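Endoglucanase (Clostridium thermocellum, PDB 2YIK) probably hydrolyses internal beta-1,4-glucosidic bonds of cellulose, as a family 9 glycoside hydrolase of the cellulose-degrading machinery. Local coordinates at residues T210-T216 against F254-K260; I219-A223 against L251-A255; W278-C283 against E301-Y306; Y305-P311 against W322-A326. All coordinates share one frame; numbering follows the deposited sequence.

Contact 1 (T210-T216 against F254-K260); sequences TKEKPGT and FAEKNPK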
loop_
_atom_site.group_PDB
_atom_site.type_symbol
_atom_site.label_atom_id
_atom_site.label_comp_id
_atom_site.label_asym_id
_atom_site.label_seq_id
_atom_site.Cartn_x
_atom_site.Cartn_y
_atom_site.Cartn_z
ATOM N N THR A 210 -17.426 12.748 -2.309
ATOM C CA THR A 210 -18.595 13.062 -3.104
ATOM C C THR A 210 -18.161 14.058 -4.185
ATOM O O THR A 210 -17.067 14.614 -4.102
ATOM C CB THR A 210 -19.638 13.664 -2.124
ATOM O OG1 THR A 210 -20.583 12.658 -1.749
ATOM C CG2 THR A 210 -20.305 14.858 -2.689
ATOM N N LYS A 211 -18.995 14.288 -5.195
ATOM C CA LYS A 211 -18.630 15.240 -6.237
ATOM C C LYS A 211 -18.643 16.669 -5.679
ATOM O O LYS A 211 -18.179 17.603 -6.333
ATOM C CB LYS A 211 -19.606 15.154 -7.411
ATOM C CG LYS A 211 -20.941 15.863 -7.177
ATOM C CD LYS A 211 -21.961 15.494 -8.245
ATOM C CE LYS A 211 -21.493 15.894 -9.634
ATOM N NZ LYS A 211 -21.818 17.327 -9.940
ATOM N N GLU A 212 -19.169 16.830 -4.469
ATOM C CA GLU A 212 -19.268 18.147 -3.849
ATOM C C GLU A 212 -17.960 18.723 -3.301
ATOM O O GLU A 212 -17.879 19.918 -3.028
ATOM C CB GLU A 212 -20.358 18.114 -2.772
ATOM C CG GLU A 212 -21.702 17.685 -3.365
ATOM C CD GLU A 212 -22.876 17.822 -2.421
ATOM O OE1 GLU A 212 -22.664 18.011 -1.206
ATOM O OE2 GLU A 212 -24.025 17.725 -2.899
ATOM N N LYS A 213 -16.939 17.884 -3.155
ATOM C CA LYS A 213 -15.635 18.345 -2.675
ATOM C C LYS A 213 -14.582 17.386 -3.239
ATOM O O LYS A 213 -14.784 16.179 -3.247
ATOM C CB LYS A 213 -15.591 18.358 -1.143
ATOM C CG LYS A 213 -14.523 19.290 -0.564
ATOM C CD LYS A 213 -14.642 19.419 0.958
ATOM C CE LYS A 213 -13.672 20.467 1.521
ATOM N NZ LYS A 213 -13.687 20.517 3.020
ATOM N N PRO A 214 -13.446 17.918 -3.726
ATOM C CA PRO A 214 -12.384 17.082 -4.296
ATOM C C PRO A 214 -11.822 16.019 -3.360
ATOM O O PRO A 214 -11.736 16.219 -2.148
ATOM C CB PRO A 214 -11.314 18.100 -4.706
ATOM C CG PRO A 214 -12.110 19.356 -4.964
ATOM C CD PRO A 214 -13.083 19.344 -3.802
ATOM N N GLY A 215 -11.449 14.889 -3.947
ATOM C CA GLY A 215 -10.870 13.794 -3.196
ATOM C C GLY A 215 -10.015 13.015 -4.167
ATOM O O GLY A 215 -9.805 11.817 -4.015
ATOM N N THR A 216 -9.519 13.734 -5.168
ATOM C CA THR A 216 -8.706 13.182 -6.240
ATOM C C THR A 216 -7.583 12.238 -5.839
ATOM O O THR A 216 -7.396 11.196 -6.465
ATOM C CB THR A 216 -8.114 14.319 -7.075
ATOM O OG1 THR A 216 -9.107 15.340 -7.221
ATOM C CG2 THR A 216 -7.700 13.817 -8.460
ATOM N N PHE A 254 -14.357 9.512 -12.261
ATOM C CA PHE A 254 -14.875 10.406 -11.240
ATOM C C PHE A 254 -13.765 11.411 -10.900
ATOM O O PHE A 254 -14.014 12.607 -10.789
ATOM C CB PHE A 254 -15.274 9.583 -10.006
ATOM C CG PHE A 254 -15.719 10.403 -8.822
ATOM C CD1 PHE A 254 -14.778 10.947 -7.948
ATOM C CD2 PHE A 254 -17.074 10.610 -8.563
ATOM C CE1 PHE A 254 -15.175 11.674 -6.816
ATOM C CE2 PHE A 254 -17.487 11.336 -7.431
ATOM C CZ PHE A 254 -16.531 11.873 -6.559
ATOM N N ALA A 255 -12.539 10.920 -10.747
ATOM C CA ALA A 255 -11.411 11.799 -10.428
ATOM C C ALA A 255 -11.145 12.759 -11.581
ATOM O O ALA A 255 -10.907 13.945 -11.375
ATOM C CB ALA A 255 -10.148 10.969 -10.128
ATOM N N GLU A 256 -11.196 12.239 -12.801
ATOM C CA GLU A 256 -10.944 13.047 -13.989
ATOM C C GLU A 256 -11.978 14.150 -14.203
ATOM O O GLU A 256 -11.629 15.306 -14.406
ATOM C CB GLU A 256 -10.913 12.155 -15.228
ATOM C CG GLU A 256 -10.581 12.897 -16.503
ATOM C CD GLU A 256 -10.655 12.015 -17.727
ATOM O OE1 GLU A 256 -10.450 10.793 -17.602
ATOM O OE2 GLU A 256 -10.904 12.547 -18.824
ATOM N N LYS A 257 -13.250 13.765 -14.150
ATOM C CA LYS A 257 -14.379 14.663 -14.373
ATOM C C LYS A 257 -14.641 15.750 -13.342
ATOM O O LYS A 257 -15.123 16.828 -13.687
ATOM C CB LYS A 257 -15.653 13.833 -14.526
ATOM C CG LYS A 257 -16.018 13.483 -15.966
ATOM C CD LYS A 257 -14.826 12.985 -16.769
ATOM C CE LYS A 257 -15.223 12.719 -18.229
ATOM N NZ LYS A 257 -16.312 11.685 -18.330
ATOM N N ASN A 258 -14.333 15.478 -12.081
ATOM C CA ASN A 258 -14.599 16.447 -11.027
ATOM C C ASN A 258 -13.412 17.335 -10.645
ATOM O O ASN A 258 -12.264 17.018 -10.949
ATOM C CB ASN A 258 -15.138 15.702 -9.799
ATOM C CG ASN A 258 -16.480 15.016 -10.078
ATOM O OD1 ASN A 258 -16.632 13.807 -9.886
ATOM N ND2 ASN A 258 -17.458 15.797 -10.531
ATOM N N PRO A 259 -13.686 18.485 -9.997
ATOM C CA PRO A 259 -12.617 19.404 -9.585
ATOM C C PRO A 259 -11.511 18.680 -8.815
ATOM O O PRO A 259 -11.771 17.779 -8.018
ATOM C CB PRO A 259 -13.364 20.431 -8.735
ATOM C CG PRO A 259 -14.668 20.548 -9.489
ATOM C CD PRO A 259 -15.010 19.078 -9.734
ATOM N N LYS A 260 -10.279 19.101 -9.060
ATOM C CA LYS A 260 -9.099 18.500 -8.455
ATOM C C LYS A 260 -8.730 19.021 -7.064
ATOM O O LYS A 260 -8.917 20.198 -6.754
ATOM C CB LYS A 260 -7.913 18.695 -9.402
ATOM C CG LYS A 260 -8.172 18.211 -10.835
ATOM C CD LYS A 260 -8.353 16.689 -10.895
ATOM C CE LYS A 260 -8.699 16.204 -12.301
ATOM N NZ LYS A 260 -10.042 16.669 -12.746
HETATM O O HOH W 1 -11.281 15.037 -9.028
#

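Contact 2 (I219-A223 against L251-A255); sequences ISATA and LFDFA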
loop_
_atom_site.group_PDB
_atom_site.type_symbol
_atom_site.label_atom_id
_atom_site.label_comp_id
_atom_site.label_asym_id
_atom_site.label_seq_id
_atom_site.Cartn_x
_atom_site.Cartn_y
_atom_site.Cartn_z
ATOM N N ILE A 219 -9.234 8.908 -4.455
ATOM C CA ILE A 219 -10.003 8.271 -5.527
ATOM C C ILE A 219 -9.034 7.604 -6.512
ATOM O O ILE A 219 -9.215 6.446 -6.884
ATOM C CB ILE A 219 -10.896 9.297 -6.300
ATOM C CG1 ILE A 219 -12.121 9.712 -5.472
ATOM C CG2 ILE A 219 -11.470 8.644 -7.546
ATOM C CD1 ILE A 219 -11.842 9.900 -4.029
ATOM N N SER A 220 -7.999 8.338 -6.912
ATOM C CA SER A 220 -7.001 7.825 -7.846
ATOM C C SER A 220 -6.165 6.696 -7.249
ATOM O O SER A 220 -5.889 5.706 -7.921
ATOM C CB SER A 220 -6.072 8.950 -8.309
ATOM O OG SER A 220 -6.796 9.934 -9.025
ATOM N N ALA A 221 -5.761 6.849 -5.989
ATOM C CA ALA A 221 -4.960 5.822 -5.336
ATOM C C ALA A 221 -5.748 4.524 -5.338
ATOM O O ALA A 221 -5.189 3.453 -5.577
ATOM C CB ALA A 221 -4.620 6.235 -3.903
ATOM N N THR A 222 -7.053 4.628 -5.099
ATOM C CA THR A 222 -7.913 3.451 -5.080
ATOM C C THR A 222 -8.100 2.857 -6.475
ATOM O O THR A 222 -8.052 1.641 -6.638
ATOM C CB THR A 222 -9.303 3.765 -4.476
ATOM O OG1 THR A 222 -9.139 4.332 -3.171
ATOM C CG2 THR A 222 -10.132 2.482 -4.352
ATOM N N ALA A 223 -8.306 3.706 -7.478
ATOM C CA ALA A 223 -8.481 3.215 -8.841
ATOM C C ALA A 223 -7.234 2.456 -9.295
ATOM O O ALA A 223 -7.336 1.452 -9.996
ATOM C CB ALA A 223 -8.777 4.377 -9.803
ATOM N N LEU A 251 -13.886 4.930 -10.990
ATOM C CA LEU A 251 -13.258 5.794 -10.004
ATOM C C LEU A 251 -12.373 6.811 -10.726
ATOM O O LEU A 251 -12.443 8.009 -10.442
ATOM C CB LEU A 251 -12.440 4.962 -9.009
ATOM C CG LEU A 251 -13.277 4.204 -7.975
ATOM C CD1 LEU A 251 -12.453 3.098 -7.332
ATOM C CD2 LEU A 251 -13.787 5.184 -6.924
ATOM N N PHE A 252 -11.570 6.349 -11.684
ATOM C CA PHE A 252 -10.699 7.269 -12.414
ATOM C C PHE A 252 -11.513 8.332 -13.139
ATOM O O PHE A 252 -11.116 9.498 -13.182
ATOM C CB PHE A 252 -9.829 6.542 -13.442
ATOM C CG PHE A 252 -8.803 7.437 -14.100
ATOM C CD1 PHE A 252 -7.559 7.652 -13.505
ATOM C CD2 PHE A 252 -9.098 8.098 -15.294
ATOM C CE1 PHE A 252 -6.622 8.517 -14.090
ATOM C CE2 PHE A 252 -8.172 8.962 -15.884
ATOM C CZ PHE A 252 -6.930 9.171 -15.280
ATOM N N ASP A 253 -12.646 7.935 -13.712
ATOM C CA ASP A 253 -13.490 8.881 -14.429
ATOM C C ASP A 253 -14.055 9.935 -13.479
ATOM O O ASP A 253 -14.215 11.098 -13.847
ATOM C CB ASP A 253 -14.638 8.157 -15.129
ATOM C CG ASP A 253 -15.301 9.024 -16.177
ATOM O OD1 ASP A 253 -14.588 9.473 -17.100
ATOM O OD2 ASP A 253 -16.520 9.267 -16.084
ATOM N N PHE A 254 -14.357 9.512 -12.261
ATOM C CA PHE A 254 -14.875 10.406 -11.240
ATOM C C PHE A 254 -13.765 11.411 -10.900
ATOM O O PHE A 254 -14.014 12.607 -10.789
ATOM C CB PHE A 254 -15.274 9.583 -10.006
ATOM C CG PHE A 254 -15.719 10.403 -8.822
ATOM C CD1 PHE A 254 -14.778 10.947 -7.948
ATOM C CD2 PHE A 254 -17.074 10.610 -8.563
ATOM C CE1 PHE A 254 -15.175 11.674 -6.816
ATOM C CE2 PHE A 254 -17.487 11.336 -7.431
ATOM C CZ PHE A 254 -16.531 11.873 -6.559
ATOM N N ALA A 255 -12.539 10.920 -10.747
ATOM C CA ALA A 255 -11.411 11.799 -10.428
ATOM C C ALA A 255 -11.145 12.759 -11.581
ATOM O O ALA A 255 -10.907 13.945 -11.375
ATOM C CB ALA A 255 -10.148 10.969 -10.128
#

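Contact 3 (W278-C283 against E301-Y306); sequences WQDDYC and EAFKYY. With CA (calcium ion), chain C.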
loop_
_atom_site.group_PDB
_atom_site.type_symbol
_atom_site.label_atom_id
_atom_site.label_comp_id
_atom_site.label_asym_id
_atom_site.label_seq_id
_atom_site.Cartn_x
_atom_site.Cartn_y
_atom_site.Cartn_z
ATOM N N TRP A 278 -2.341 15.304 -5.374
ATOM C CA TRP A 278 -3.139 14.301 -6.053
ATOM C C TRP A 278 -2.561 13.888 -7.402
ATOM O O TRP A 278 -2.888 12.818 -7.911
ATOM C CB TRP A 278 -4.560 14.829 -6.275
ATOM C CG TRP A 278 -4.614 16.076 -7.128
ATOM C CD1 TRP A 278 -4.648 17.373 -6.687
ATOM C CD2 TRP A 278 -4.634 16.140 -8.564
ATOM N NE1 TRP A 278 -4.699 18.234 -7.757
ATOM C CE2 TRP A 278 -4.699 17.512 -8.914
ATOM C CE3 TRP A 278 -4.626 15.176 -9.580
ATOM C CZ2 TRP A 278 -4.729 17.941 -10.251
ATOM C CZ3 TRP A 278 -4.659 15.610 -10.917
ATOM C CH2 TRP A 278 -4.720 16.982 -11.232
ATOM N N GLN A 279 -1.703 14.725 -7.977
ATOM C CA GLN A 279 -1.148 14.429 -9.294
ATOM C C GLN A 279 -0.377 13.120 -9.431
ATOM O O GLN A 279 -0.462 12.467 -10.471
ATOM C CB GLN A 279 -0.296 15.602 -9.800
ATOM C CG GLN A 279 -1.121 16.851 -10.097
ATOM C CD GLN A 279 -1.218 17.797 -8.916
ATOM O OE1 GLN A 279 -1.195 17.380 -7.757
ATOM N NE2 GLN A 279 -1.336 19.085 -9.209
ATOM N N ASP A 280 0.366 12.723 -8.402
ATOM C CA ASP A 280 1.107 11.469 -8.482
ATOM C C ASP A 280 0.151 10.273 -8.455
ATOM O O ASP A 280 0.314 9.338 -9.233
ATOM C CB ASP A 280 2.113 11.365 -7.338
ATOM C CG ASP A 280 1.470 11.547 -5.996
ATOM O OD1 ASP A 280 0.687 12.507 -5.854
ATOM O OD2 ASP A 280 1.758 10.745 -5.084
ATOM N N ASP A 281 -0.843 10.297 -7.568
ATOM C CA ASP A 281 -1.810 9.198 -7.492
ATOM C C ASP A 281 -2.611 9.115 -8.795
ATOM O O ASP A 281 -2.922 8.024 -9.281
ATOM C CB ASP A 281 -2.797 9.414 -6.346
ATOM C CG ASP A 281 -2.114 9.676 -5.016
ATOM O OD1 ASP A 281 -1.512 8.751 -4.437
ATOM O OD2 ASP A 281 -2.198 10.828 -4.558
ATOM N N TYR A 282 -2.957 10.280 -9.337
ATOM C CA TYR A 282 -3.718 10.365 -10.577
ATOM C C TYR A 282 -2.918 9.707 -11.706
ATOM O O TYR A 282 -3.443 8.872 -12.441
ATOM C CB TYR A 282 -4.002 11.837 -10.906
ATOM C CG TYR A 282 -4.986 12.056 -12.034
ATOM C CD1 TYR A 282 -6.363 11.941 -11.825
ATOM C CD2 TYR A 282 -4.538 12.369 -13.319
ATOM C CE1 TYR A 282 -7.270 12.132 -12.870
ATOM C CE2 TYR A 282 -5.432 12.561 -14.369
ATOM C CZ TYR A 282 -6.795 12.440 -14.141
ATOM O OH TYR A 282 -7.674 12.609 -15.186
ATOM N N CYS A 283 -1.642 10.073 -11.824
ATOM C CA CYS A 283 -0.776 9.516 -12.864
ATOM C C CYS A 283 -0.510 8.023 -12.662
ATOM O O CYS A 283 -0.432 7.267 -13.627
ATOM C CB CYS A 283 0.547 10.290 -12.922
ATOM S SG CYS A 283 0.342 11.977 -13.549
ATOM N N GLU A 301 -3.620 11.217 -20.173
ATOM C CA GLU A 301 -3.861 11.816 -18.871
ATOM C C GLU A 301 -2.600 11.717 -18.018
ATOM O O GLU A 301 -2.275 12.641 -17.272
ATOM C CB GLU A 301 -5.034 11.130 -18.166
ATOM C CG GLU A 301 -6.400 11.540 -18.714
ATOM C CD GLU A 301 -6.626 13.040 -18.638
ATOM O OE1 GLU A 301 -6.692 13.595 -17.519
ATOM O OE2 GLU A 301 -6.726 13.672 -19.705
ATOM N N ALA A 302 -1.885 10.600 -18.133
ATOM C CA ALA A 302 -0.659 10.423 -17.367
ATOM C C ALA A 302 0.379 11.448 -17.815
ATOM O O ALA A 302 1.015 12.102 -16.990
ATOM C CB ALA A 302 -0.119 9.012 -17.545
ATOM N N PHE A 303 0.531 11.598 -19.126
ATOM C CA PHE A 303 1.497 12.539 -19.672
ATOM C C PHE A 303 1.166 13.987 -19.335
ATOM O O PHE A 303 2.063 14.806 -19.189
ATOM C CB PHE A 303 1.614 12.380 -21.195
ATOM C CG PHE A 303 2.332 11.122 -21.630
ATOM C CD1 PHE A 303 3.028 10.336 -20.710
ATOM C CD2 PHE A 303 2.352 10.749 -22.971
ATOM C CE1 PHE A 303 3.737 9.202 -21.116
ATOM C CE2 PHE A 303 3.058 9.619 -23.391
ATOM C CZ PHE A 303 3.752 8.842 -22.461
ATOM N N LYS A 304 -0.120 14.295 -19.201
ATOM C CA LYS A 304 -0.556 15.652 -18.877
ATOM C C LYS A 304 -0.078 16.126 -17.497
ATOM O O LYS A 304 0.250 17.296 -17.317
ATOM C CB LYS A 304 -2.090 15.732 -18.942
ATOM C CG LYS A 304 -2.685 17.136 -18.765
ATOM C CD LYS A 304 -4.214 17.145 -18.998
ATOM C CE LYS A 304 -4.581 16.588 -20.382
ATOM N NZ LYS A 304 -6.067 16.571 -20.675
ATOM N N TYR A 305 -0.014 15.219 -16.529
ATOM C CA TYR A 305 0.380 15.607 -15.181
ATOM C C TYR A 305 1.689 15.027 -14.653
ATOM O O TYR A 305 2.151 15.435 -13.593
ATOM C CB TYR A 305 -0.755 15.271 -14.210
ATOM C CG TYR A 305 -2.065 15.954 -14.544
ATOM C CD1 TYR A 305 -2.265 17.309 -14.263
ATOM C CD2 TYR A 305 -3.102 15.248 -15.156
ATOM C CE1 TYR A 305 -3.471 17.944 -14.583
ATOM C CE2 TYR A 305 -4.310 15.869 -15.480
ATOM C CZ TYR A 305 -4.489 17.216 -15.191
ATOM O OH TYR A 305 -5.681 17.830 -15.506
ATOM N N TYR A 306 2.287 14.097 -15.389
ATOM C CA TYR A 306 3.537 13.473 -14.967
ATOM C C TYR A 306 4.695 14.454 -14.764
ATOM O O TYR A 306 5.094 15.166 -15.687
ATOM C CB TYR A 306 3.952 12.391 -15.973
ATOM C CG TYR A 306 5.255 11.675 -15.642
ATOM C CD1 TYR A 306 5.517 11.216 -14.347
ATOM C CD2 TYR A 306 6.208 11.420 -16.634
ATOM C CE1 TYR A 306 6.697 10.520 -14.048
ATOM C CE2 TYR A 306 7.394 10.721 -16.346
ATOM C CZ TYR A 306 7.631 10.277 -15.048
ATOM O OH TYR A 306 8.802 9.608 -14.737
HETATM CA CA CA C . -0.104 11.917 -3.483
HETATM O O HOH W 2 0.138 9.533 -2.480
HETATM O O HOH W 3 -0.475 12.769 -1.065
#

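Contact 4 (Y305-P311 against W322-A326); sequences YYDYYAP and WSGTA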
loop_
_atom_site.group_PDB
_atom_site.type_symbol
_atom_site.label_atom_id
_atom_site.label_comp_id
_atom_site.label_asym_id
_atom_site.label_seq_id
_atom_site.Cartn_x
_atom_site.Cartn_y
_atom_site.Cartn_z
ATOM N N TYR A 305 -0.014 15.219 -16.529
ATOM C CA TYR A 305 0.380 15.607 -15.181
ATOM C C TYR A 305 1.689 15.027 -14.653
ATOM O O TYR A 305 2.151 15.435 -13.593
ATOM C CB TYR A 305 -0.755 15.271 -14.210
ATOM C CG TYR A 305 -2.065 15.954 -14.544
ATOM C CD1 TYR A 305 -2.265 17.309 -14.263
ATOM C CD2 TYR A 305 -3.102 15.248 -15.156
ATOM C CE1 TYR A 305 -3.471 17.944 -14.583
ATOM C CE2 TYR A 305 -4.310 15.869 -15.480
ATOM C CZ TYR A 305 -4.489 17.216 -15.191
ATOM O OH TYR A 305 -5.681 17.830 -15.506
ATOM N N TYR A 306 2.287 14.097 -15.389
ATOM C CA TYR A 306 3.537 13.473 -14.967
ATOM C C TYR A 306 4.695 14.454 -14.764
ATOM O O TYR A 306 5.094 15.166 -15.687
ATOM C CB TYR A 306 3.952 12.391 -15.973
ATOM C CG TYR A 306 5.255 11.675 -15.642
ATOM C CD1 TYR A 306 5.517 11.216 -14.347
ATOM C CD2 TYR A 306 6.208 11.420 -16.634
ATOM C CE1 TYR A 306 6.697 10.520 -14.048
ATOM C CE2 TYR A 306 7.394 10.721 -16.346
ATOM C CZ TYR A 306 7.631 10.277 -15.048
ATOM O OH TYR A 306 8.802 9.608 -14.737
ATOM N N ASP A 307 5.224 14.481 -13.544
ATOM C CA ASP A 307 6.348 15.347 -13.187
ATOM C C ASP A 307 7.612 14.503 -13.362
ATOM O O ASP A 307 7.993 13.738 -12.478
ATOM C CB ASP A 307 6.204 15.811 -11.727
ATOM C CG ASP A 307 7.296 16.798 -11.302
ATOM O OD1 ASP A 307 8.248 17.022 -12.084
ATOM O OD2 ASP A 307 7.200 17.342 -10.178
ATOM N N TYR A 308 8.245 14.642 -14.521
ATOM C CA TYR A 308 9.456 13.894 -14.858
ATOM C C TYR A 308 10.589 14.163 -13.876
ATOM O O TYR A 308 11.496 13.350 -13.731
ATOM C CB TYR A 308 9.898 14.277 -16.276
ATOM C CG TYR A 308 11.067 13.502 -16.845
ATOM C CD1 TYR A 308 10.903 12.207 -17.339
ATOM C CD2 TYR A 308 12.333 14.086 -16.934
ATOM C CE1 TYR A 308 11.968 11.518 -17.916
ATOM C CE2 TYR A 308 13.400 13.407 -17.503
ATOM C CZ TYR A 308 13.210 12.126 -17.995
ATOM O OH TYR A 308 14.257 11.456 -18.583
ATOM N N TYR A 309 10.524 15.307 -13.204
ATOM C CA TYR A 309 11.561 15.705 -12.256
ATOM C C TYR A 309 11.367 15.181 -10.836
ATOM O O TYR A 309 12.278 15.254 -10.021
ATOM C CB TYR A 309 11.665 17.239 -12.227
ATOM C CG TYR A 309 11.815 17.831 -13.612
ATOM C CD1 TYR A 309 12.845 17.410 -14.458
ATOM C CD2 TYR A 309 10.885 18.752 -14.110
ATOM C CE1 TYR A 309 12.948 17.884 -15.778
ATOM C CE2 TYR A 309 10.973 19.230 -15.430
ATOM C CZ TYR A 309 12.006 18.789 -16.259
ATOM O OH TYR A 309 12.078 19.234 -17.568
ATOM N N ALA A 310 10.194 14.624 -10.553
ATOM C CA ALA A 310 9.881 14.136 -9.212
ATOM C C ALA A 310 10.455 12.792 -8.738
ATOM O O ALA A 310 10.938 12.689 -7.610
ATOM C CB ALA A 310 8.364 14.136 -9.013
ATOM N N PRO A 311 10.424 11.749 -9.582
ATOM C CA PRO A 311 10.954 10.465 -9.114
ATOM C C PRO A 311 12.220 10.402 -8.258
ATOM O O PRO A 311 12.219 9.783 -7.203
ATOM C CB PRO A 311 11.098 9.663 -10.405
ATOM C CG PRO A 311 9.953 10.155 -11.231
ATOM C CD PRO A 311 10.031 11.663 -11.004
ATOM N N TRP A 322 5.209 8.964 -7.076
ATOM C CA TRP A 322 5.821 9.379 -8.340
ATOM C C TRP A 322 6.845 8.353 -8.848
ATOM O O TRP A 322 6.906 8.076 -10.043
ATOM C CB TRP A 322 6.520 10.741 -8.196
ATOM C CG TRP A 322 5.623 11.961 -8.322
ATOM C CD1 TRP A 322 5.544 13.008 -7.448
ATOM C CD2 TRP A 322 4.734 12.279 -9.414
ATOM N NE1 TRP A 322 4.650 13.948 -7.912
ATOM C CE2 TRP A 322 4.122 13.522 -9.095
ATOM C CE3 TRP A 322 4.354 11.613 -10.588
ATOM C CZ2 TRP A 322 3.202 14.143 -9.960
ATOM C CZ3 TRP A 322 3.432 12.232 -11.444
ATOM C CH2 TRP A 322 2.848 13.472 -11.107
ATOM N N SER A 323 7.651 7.787 -7.953
ATOM C CA SER A 323 8.657 6.826 -8.383
ATOM C C SER A 323 8.020 5.551 -8.913
ATOM O O SER A 323 8.502 4.977 -9.878
ATOM C CB SER A 323 9.652 6.511 -7.253
ATOM O OG SER A 323 9.003 6.078 -6.078
ATOM N N GLY A 324 6.934 5.114 -8.285
ATOM C CA GLY A 324 6.252 3.923 -8.760
ATOM C C GLY A 324 5.658 4.224 -10.128
ATOM O O GLY A 324 5.717 3.402 -11.046
ATOM N N THR A 325 5.090 5.418 -10.259
ATOM C CA THR A 325 4.489 5.853 -11.513
ATOM C C THR A 325 5.540 5.820 -12.619
ATOM O O THR A 325 5.300 5.278 -13.695
ATOM C CB THR A 325 3.907 7.290 -11.381
ATOM O OG1 THR A 325 2.850 7.291 -10.416
ATOM C CG2 THR A 325 3.355 7.779 -12.707
ATOM N N ALA A 326 6.711 6.387 -12.347
ATOM C CA ALA A 326 7.782 6.415 -13.335
ATOM C C ALA A 326 8.129 5.011 -13.803
ATOM O O ALA A 326 8.375 4.802 -14.984
ATOM C CB ALA A 326 9.022 7.093 -12.764
HETATM O O HOH W 4 9.150 7.292 -16.233
#

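Contact 1 (T210-T216 against F254-K260)
The loop 210-216 runs past the end of helix 238-257 without a direct backbone hydrogen bond to it, coming nearest where the CA atoms of T216 and A255 stand 5.2 Å apart. F254 reaches back towards the start of the loop, its CG anti to the backbone N (chi1 175°). The edge of that ring meets the peptide between T210 and K211, with CZ 3.6 Å from T210 C. At the other end two prolines touch, P214 CG 4.1 Å from P259 CB; their rigid rings suit a place where two irregular chains meet. P214 CB also rests 3.4 Å from the carbonyl P259 O. This is a helix end meeting a helix start in the (alpha/alpha)6 barrel of family 9: G215 is the N-cap of helix 216-233. T216 divides its two branches. Its methyl CG2 packs 3.8 Å from K260 CD, while OG1 bonds with G261 N and, at 2.8 Å, with a water that also lies within bonding distance of A255 O and N258 O. K260 curls back over the helix terminus, its NZ donating to E256 O at 2.7 Å and to N258 O; the ammonium probably offsets the partial negative charge of carbonyls gathered there.

Contact 2 (I219-A223 against L251-A255)
I219 projects from helix 216-233 straight at helix 238-257, and its side chain can be followed outward from CB. That carbon faces the partner helix and splits into two branches. CG2, anti to the backbone N, presses 3.1 Å from L251 O, an oxygen already taken up by the helical bond from A255 N, and lies 3.7 Å from A255 CB. CG1 meets F254 CD1 at 3.8 Å, the two side chains crossing at about a right angle. The tip, CD1, makes no close contact with 251-255; elsewhere the side chain of I219 also touches I209 of strand 206-209. The two helices follow each other in the chain, and their segments 219-223 and 251-255 run nearly antiparallel, at 157°, with axes 8.6 Å apart, a helical hairpin of the kind from which the (alpha/alpha)6 barrel is built. Small residues suit this spacing: A223 CB sits 3.8 Å from L251 CB. S220 turns OG back to T216 O, spending its polar end on its own helix, and T222 likewise bonds to I218 O while its methyl CG2 meets L251 CD1.

Contact 3 (W278-C283 against E301-Y306)
C283 is the small bump that fills the hollow at the end of helix 296-305: SG lies 3.5 Å from Y305 CB and 3.4 Å from Y306 N. A slim side chain suits the spot, for the CA atoms of C283 and A302 are 4.6 Å apart where the two antiparallel helix segments, at 156°, come together. Y305 is the larger bump, fitting into the corner formed by W278 and Y282. The edge of W278 points into one face of Y305 in a T-shaped pair, planes at 67°, with W278 CH2 3.7 Å from Y305 CE1; K304 CG covers the opposite face. W278 gets there through chi1 of 61°, with CG between backbone N and carbonyl carbon. Y282 meets Y305 obliquely, CE2 3.6 Å from CD2. On the far side of 278-283, D280, through both oxygens, and D281 OD2 bind calcium with K277 O and two waters. Y282 OH donates to E301 OE1 at 2.7 Å, on its anti side, while K304 NZ bridges to OE2; with both oxygens so engaged, this buried carboxylate is probably held ionised.

Contact 4 (Y305-P311 against W322-A326)
W322 offers one face of its indole to D307 and A310 of a loop that packs on the start of helix 322-336 and is itself shaped by an Asx turn at D307, overlapping a type I beta turn from D307 to A310. Both contacts are CH-pi. A310 CB stands 3.7 Å from the centroid of the five-membered ring, 23° off its normal, and D307 CB lies over the six-membered ring, 4.1 Å from that centroid. The other face of the indole packs on D280, a calcium ligand, so this broad flat residue fills the layer between loop and metal-binding helix. Its six-membered ring also meets Y305 O, 3.2 Å from W322 CH2, and the edge of the Y306 ring comes up with CD1 3.7 Å from W322 CZ3. Further along, P311 CG packs 3.5 Å from A326 CB, the pyrrolidine ring matching a bare methyl.

The looser side is that of the D307 carboxylate and the turn beyond it. D307 is partly exposed and turns its carboxylate from the indole to bind the loop itself, OD1 accepting from Y309 N at 3.1 Å. Y306, by contrast, is buried. With CG anti to its backbone N its ring runs inward past W322 until the hydroxyl reaches A326, where Y306 OH donates to a water, 2.8 Å away, which in turn donates to A326 O.

In the fold
Contacts 1 and 2 share F254 and A255 of helix 238-257, their centres about 9 Å apart, and both close before contact 3 opens. Contact 3 follows on helices 279-293 and 296-305, its centre about 12 Å from that of contact 2, and shares Y305 and Y306 with contact 4, about 8 Å away between centres. Contacts 1 and 4 lie farthest apart, about 22 Å between centres, and do not touch. Helix 279-293 joins the two pairs: Y282 stacks on F252, D281 packs on S220, and D280 on W322. The calcium held by D280 and D281 sits at the N-terminal end of helix 279-293, the helix on which both pairs of contacts converge.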